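Local coordinates for uridylate kinase (Bacillus anthracis, PDB 2JJX), which catalyses the ATP-dependent phosphorylation of UMP to UDP in pyrimidine biosynthesis and carries an allosteric nucleotide-binding site, at residues 12-18 against 160-166; 54-58 against 134-138. One frame throughout, in Å; residues are numbered along the deposited sequence.

Interaction 1: 12-18 against 160-166; sequences YKRVLIK and MNSDAIL
Strand 14-18 and strand 164-166 run parallel, their axes 4.8 Å apart and inclined by 29°. Leu16 pairs with Ile165 and Ile17 with Leu166 (CA-CA 4.8 and 5.0 Å). Hydrogen bonds run from Leu16 N to Ala164 O (3.2 Å), from Leu166 N to Leu16 O (2.9 Å) and from Lys18 N to Leu166 O (2.9 Å). Upstream, 160-163 leaves a helix through a Schellman motif, with Asn161 at positive phi (67°), and Asp163 N donates to Arg14 O (2.7 Å). The Asp163 carboxylate (chi1 m) accepts Lys13 N on OD2 (2.8 Å). Arg14, chi1 off-rotamer at -118°, makes a very short hydrogen bond from NE to Met160 O (2.5 Å) at the end of that helix, while NH1 forms salt bridges with Glu53 and Asp131. Tyr12 (m) lays its ring face on Ala164 CB, a CH-pi contact 3.7 Å from the centroid; its hydroxyl is hydrogen-bonded to His221. Val15, Ile17 and Leu166 share one sheet face, with Val15 CG1 3.8 Å from Leu166 CD1; Leu16 and Ile165 occupy the other. The pair lies mid-sheet in the amino acid kinase fold; helix 150-160 leads into 164-169 and packs on Leu16 and Ile165, while strand 53-58 flanks 14-18.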
loop_
_atom_site.group_PDB
_atom_site.type_symbol
_atom_site.label_atom_id
_atom_site.label_comp_id
_atom_site.label_asym_id
_atom_site.label_seq_id
_atom_site.Cartn_x
_atom_site.Cartn_y
_atom_site.Cartn_z
ATOM N N TYR A 12 3.966 28.239 -26.360
ATOM C CA TYR A 12 4.094 26.888 -25.832
ATOM C C TYR A 12 2.724 26.240 -25.729
ATOM O O TYR A 12 1.740 26.884 -25.378
ATOM C CB TYR A 12 4.748 26.936 -24.459
ATOM C CG TYR A 12 5.989 27.787 -24.417
ATOM C CD1 TYR A 12 7.150 27.364 -25.064
ATOM C CD2 TYR A 12 6.072 28.897 -23.577
ATOM C CE1 TYR A 12 8.349 28.075 -24.950
ATOM C CE2 TYR A 12 7.272 29.613 -23.442
ATOM C CZ TYR A 12 8.400 29.198 -24.144
ATOM O OH TYR A 12 9.584 29.893 -24.056
ATOM N N LYS A 13 2.677 24.940 -25.965
ATOM C CA LYS A 13 1.432 24.203 -25.813
ATOM C C LYS A 13 1.300 23.645 -24.391
ATOM O O LYS A 13 0.183 23.562 -23.878
ATOM C CB LYS A 13 1.336 23.050 -26.813
ATOM C CG LYS A 13 1.707 23.391 -28.240
ATOM C CD LYS A 13 1.028 22.443 -29.212
ATOM C CE LYS A 13 -0.114 23.122 -29.950
ATOM N NZ LYS A 13 -0.426 22.395 -31.211
ATOM N N ARG A 14 2.420 23.213 -23.797
ATOM C CA ARG A 14 2.456 22.608 -22.457
ATOM C C ARG A 14 3.447 23.330 -21.570
ATOM O O ARG A 14 4.581 23.583 -21.955
ATOM C CB ARG A 14 2.877 21.141 -22.530
ATOM C CG ARG A 14 1.839 20.157 -22.032
ATOM C CD ARG A 14 2.373 19.316 -20.902
ATOM N NE ARG A 14 2.548 17.903 -21.246
ATOM C CZ ARG A 14 1.725 17.186 -22.008
ATOM N NH1 ARG A 14 0.668 17.736 -22.583
ATOM N NH2 ARG A 14 1.987 15.907 -22.224
ATOM N N VAL A 15 3.058 23.546 -20.326
ATOM C CA VAL A 15 3.855 24.369 -19.425
ATOM C C VAL A 15 3.787 23.958 -17.941
ATOM O O VAL A 15 2.756 23.552 -17.447
ATOM C CB VAL A 15 3.370 25.810 -19.625
ATOM C CG1 VAL A 15 2.721 26.360 -18.373
ATOM C CG2 VAL A 15 4.475 26.686 -20.198
ATOM N N LEU A 16 4.887 24.105 -17.218
ATOM C CA LEU A 16 4.919 23.798 -15.785
ATOM C C LEU A 16 5.124 25.098 -15.059
ATOM O O LEU A 16 6.100 25.793 -15.305
ATOM C CB LEU A 16 6.101 22.882 -15.425
ATOM C CG LEU A 16 6.343 22.353 -13.999
ATOM C CD1 LEU A 16 6.530 23.433 -12.947
ATOM C CD2 LEU A 16 5.320 21.310 -13.569
ATOM N N ILE A 17 4.222 25.409 -14.141
ATOM C CA ILE A 17 4.373 26.614 -13.355
ATOM C C ILE A 17 4.923 26.325 -11.964
ATOM O O ILE A 17 4.340 25.571 -11.203
ATOM C CB ILE A 17 3.109 27.404 -13.261
ATOM C CG1 ILE A 17 2.642 27.815 -14.654
ATOM C CG2 ILE A 17 3.351 28.604 -12.378
ATOM C CD1 ILE A 17 1.154 28.210 -14.707
ATOM N N LYS A 18 6.052 26.938 -11.632
ATOM C CA LYS A 18 6.620 26.751 -10.314
ATOM C C LYS A 18 6.318 27.997 -9.499
ATOM O O LYS A 18 6.664 29.122 -9.892
ATOM C CB LYS A 18 8.124 26.465 -10.385
ATOM C CG LYS A 18 8.943 27.142 -9.307
ATOM C CD LYS A 18 9.387 26.138 -8.271
ATOM C CE LYS A 18 10.564 26.701 -7.480
ATOM N NZ LYS A 18 10.177 27.787 -6.511
ATOM N N MET A 160 6.711 15.455 -18.003
ATOM C CA MET A 160 5.416 15.759 -18.564
ATOM C C MET A 160 5.521 16.255 -20.008
ATOM O O MET A 160 4.509 16.467 -20.674
ATOM C CB MET A 160 4.689 16.754 -17.647
ATOM C CG MET A 160 3.193 16.546 -17.564
ATOM S SD MET A 160 2.662 15.238 -16.484
ATOM C CE MET A 160 3.858 14.029 -16.669
ATOM N N ASN A 161 6.751 16.335 -20.506
ATOM C CA ASN A 161 7.028 16.713 -21.893
ATOM C C ASN A 161 6.613 18.158 -22.015
ATOM O O ASN A 161 5.930 18.538 -22.963
ATOM C CB ASN A 161 6.188 15.921 -22.891
ATOM C CG ASN A 161 6.586 14.462 -22.993
ATOM O OD1 ASN A 161 7.447 13.978 -22.263
ATOM N ND2 ASN A 161 5.882 13.728 -23.848
ATOM N N SER A 162 6.923 18.934 -20.987
ATOM C CA SER A 162 6.576 20.345 -20.999
ATOM C C SER A 162 7.424 21.119 -22.003
ATOM O O SER A 162 8.491 20.672 -22.392
ATOM C CB SER A 162 6.677 20.916 -19.590
ATOM O OG SER A 162 5.709 20.262 -18.786
ATOM N N ASP A 163 6.898 22.234 -22.493
ATOM C CA ASP A 163 7.606 23.043 -23.476
ATOM C C ASP A 163 8.502 24.080 -22.781
ATOM O O ASP A 163 9.432 24.630 -23.381
ATOM C CB ASP A 163 6.586 23.795 -24.327
ATOM C CG ASP A 163 6.024 22.949 -25.458
ATOM O OD1 ASP A 163 6.636 21.916 -25.803
ATOM O OD2 ASP A 163 5.003 23.351 -26.052
ATOM N N ALA A 164 8.151 24.419 -21.544
ATOM C CA ALA A 164 8.869 25.426 -20.781
ATOM C C ALA A 164 8.500 25.331 -19.297
ATOM O O ALA A 164 7.484 24.742 -18.952
ATOM C CB ALA A 164 8.565 26.782 -21.320
ATOM N N ILE A 165 9.349 25.867 -18.421
ATOM C CA ILE A 165 9.030 25.934 -17.006
ATOM C C ILE A 165 9.000 27.401 -16.636
ATOM O O ILE A 165 9.966 28.113 -16.851
ATOM C CB ILE A 165 9.974 25.145 -16.089
ATOM C CG1 ILE A 165 9.451 25.227 -14.662
ATOM C CG2 ILE A 165 11.329 25.759 -16.060
ATOM C CD1 ILE A 165 10.446 24.786 -13.623
ATOM N N LEU A 166 7.856 27.884 -16.177
ATOM C CA LEU A 166 7.761 29.277 -15.795
ATOM C C LEU A 166 7.937 29.343 -14.291
ATOM O O LEU A 166 7.194 28.729 -13.540
ATOM C CB LEU A 166 6.427 29.875 -16.250
ATOM C CG LEU A 166 5.902 29.456 -17.620
ATOM C CD1 LEU A 166 4.400 29.629 -17.588
ATOM C CD2 LEU A 166 6.495 30.304 -18.704
#

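Interaction 2: 54-58 against 134-138; sequences VSIVI and YIVIF
Strands 54-58 and 135-138 are parallel neighbours, with axes 4.6 Å apart and inclined by 22°. Ser55 pairs with Val136 and Ile56 with Ile137, both at CA-CA 4.7 Å. Three hydrogen bonds join them: Val136 N to Val54 O (3.2 Å), Ile56 N to Val136 O (2.8 Å) and Phe138 N to Ile56 O (2.8 Å). A water bridges the two segments ahead of the first strand bond, accepting from Val54 N (3.1 Å) and donating to Tyr134 O (2.9 Å).

Phe138 dominates one face. With chi1 m and chi2 122°, its ring lies back along the sheet so that CE1 comes within 3.5 Å of Ser55 CB (Ser55 also m), while Val57 (t) places CG2 3.8 Å from Phe138 CB and near the ring edge. Ile56 and Ile137, both m,t, fill the opposite face, Ile56 CB lying 4.4 Å from Ile137 CG1. Ile58, with chi1 off the usual wells at -11°, brings CG1 to 4.3 Å from Ile137 CG2. Tyr134 (m) leads its ring away from 54-58 and contacts bound ATP, so this strand begins at a nucleotide pocket, consistent with the allosteric site reported for this enzyme.

The sheet is covered on both sides, as in a three-layer alpha/beta fold: helix 76-101 packs on Ile56, Ile58 and Ile137, and helix 150-160 on Ser55, Val57 and Phe138. Strand 14-19 flanks 54-58, and strand 106-110 flanks 135-138.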
loop_
_atom_site.group_PDB
_atom_site.type_symbol
_atom_site.label_atom_id
_atom_site.label_comp_id
_atom_site.label_asym_id
_atom_site.label_seq_id
_atom_site.Cartn_x
_atom_site.Cartn_y
_atom_site.Cartn_z
ATOM N N VAL A 54 -1.510 23.174 -18.454
ATOM C CA VAL A 54 -0.816 23.576 -17.245
ATOM C C VAL A 54 -0.620 22.497 -16.188
ATOM O O VAL A 54 -1.559 21.792 -15.849
ATOM C CB VAL A 54 -1.590 24.773 -16.621
ATOM C CG1 VAL A 54 -1.082 25.051 -15.230
ATOM C CG2 VAL A 54 -1.466 26.007 -17.480
ATOM N N SER A 55 0.580 22.456 -15.610
ATOM C CA SER A 55 0.909 21.646 -14.435
ATOM C C SER A 55 1.404 22.671 -13.438
ATOM O O SER A 55 1.969 23.673 -13.852
ATOM C CB SER A 55 2.077 20.695 -14.718
ATOM O OG SER A 55 2.015 20.183 -16.033
ATOM N N ILE A 56 1.213 22.441 -12.143
ATOM C CA ILE A 56 1.672 23.403 -11.141
ATOM C C ILE A 56 2.424 22.715 -10.019
ATOM O O ILE A 56 2.015 21.648 -9.564
ATOM C CB ILE A 56 0.499 24.252 -10.618
ATOM C CG1 ILE A 56 -0.341 24.792 -11.778
ATOM C CG2 ILE A 56 0.945 25.314 -9.621
ATOM C CD1 ILE A 56 -1.402 25.773 -11.365
ATOM N N VAL A 57 3.535 23.312 -9.596
ATOM C CA VAL A 57 4.310 22.809 -8.462
ATOM C C VAL A 57 4.439 23.930 -7.419
ATOM O O VAL A 57 4.890 25.029 -7.724
ATOM C CB VAL A 57 5.657 22.224 -8.907
ATOM C CG1 VAL A 57 6.531 21.919 -7.721
ATOM C CG2 VAL A 57 5.442 20.963 -9.716
ATOM N N ILE A 58 3.889 23.708 -6.227
ATOM C CA ILE A 58 3.929 24.729 -5.168
ATOM C C ILE A 58 4.909 24.337 -4.066
ATOM O O ILE A 58 5.058 23.163 -3.754
ATOM C CB ILE A 58 2.530 25.003 -4.530
ATOM C CG1 ILE A 58 1.425 24.354 -5.342
ATOM C CG2 ILE A 58 2.248 26.500 -4.365
ATOM C CD1 ILE A 58 0.122 25.089 -5.190
ATOM N N TYR A 134 -6.981 18.798 -18.560
ATOM C CA TYR A 134 -7.121 19.079 -17.132
ATOM C C TYR A 134 -6.009 19.994 -16.626
ATOM O O TYR A 134 -4.929 20.090 -17.205
ATOM C CB TYR A 134 -7.043 17.804 -16.300
ATOM C CG TYR A 134 -8.045 16.743 -16.632
ATOM C CD1 TYR A 134 -9.066 16.984 -17.549
ATOM C CD2 TYR A 134 -7.956 15.484 -16.042
ATOM C CE1 TYR A 134 -9.960 15.989 -17.891
ATOM C CE2 TYR A 134 -8.846 14.487 -16.367
ATOM C CZ TYR A 134 -9.849 14.744 -17.292
ATOM O OH TYR A 134 -10.755 13.751 -17.590
ATOM N N ILE A 135 -6.230 20.574 -15.458
ATOM C CA ILE A 135 -5.171 21.295 -14.783
ATOM C C ILE A 135 -4.642 20.337 -13.737
ATOM O O ILE A 135 -5.423 19.741 -12.994
ATOM C CB ILE A 135 -5.689 22.548 -14.129
ATOM C CG1 ILE A 135 -6.288 23.472 -15.193
ATOM C CG2 ILE A 135 -4.582 23.200 -13.328
ATOM C CD1 ILE A 135 -6.845 24.769 -14.629
ATOM N N VAL A 136 -3.333 20.108 -13.746
ATOM C CA VAL A 136 -2.746 19.213 -12.766
ATOM C C VAL A 136 -1.804 19.866 -11.782
ATOM O O VAL A 136 -0.974 20.701 -12.152
ATOM C CB VAL A 136 -2.284 17.846 -13.285
ATOM C CG1 VAL A 136 -2.660 17.585 -14.737
ATOM C CG2 VAL A 136 -0.861 17.588 -12.969
ATOM N N ILE A 137 -1.997 19.531 -10.509
ATOM C CA ILE A 137 -1.169 20.061 -9.444
ATOM C C ILE A 137 -0.392 18.952 -8.801
ATOM O O ILE A 137 -0.937 17.896 -8.490
ATOM C CB ILE A 137 -1.992 20.817 -8.407
ATOM C CG1 ILE A 137 -2.907 21.840 -9.106
ATOM C CG2 ILE A 137 -1.076 21.488 -7.392
ATOM C CD1 ILE A 137 -3.566 22.830 -8.149
ATOM N N PHE A 138 0.900 19.205 -8.639
ATOM C CA PHE A 138 1.802 18.242 -8.037
ATOM C C PHE A 138 2.210 18.697 -6.643
ATOM O O PHE A 138 2.779 19.785 -6.464
ATOM C CB PHE A 138 3.030 18.122 -8.911
ATOM C CG PHE A 138 2.735 17.656 -10.314
ATOM C CD1 PHE A 138 3.095 18.435 -11.402
ATOM C CD2 PHE A 138 2.270 16.375 -10.543
ATOM C CE1 PHE A 138 2.931 17.980 -12.664
ATOM C CE2 PHE A 138 2.169 15.884 -11.820
ATOM C CZ PHE A 138 2.450 16.701 -12.879
HETATM O O HOH W 1 -4.448 22.240 -19.052
#

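From the N terminus, the chain lays down strand 14-19, passes through helix 34-48 and returns as strand 53-58 beside it. It then runs through helix 76-101, strand 106-110 and helix 123-131 before 134-138 closes the inner loop in interaction 2. Helix 150-160 next carries it across the sheet to the other edge of strand 14-19, where interaction 1 closes the outer loop; interaction 2 is thus nested within it. The two contacts meet where strands 14-19 and 53-58 adjoin: Ile17 N lies 2.9 Å from Ser55 O and Ile17 O 2.9 Å from Val57 N, probable hydrogen bonds that join the two pairs, so that 135-139, 53-58, 14-19 and 164-169 lie side by side.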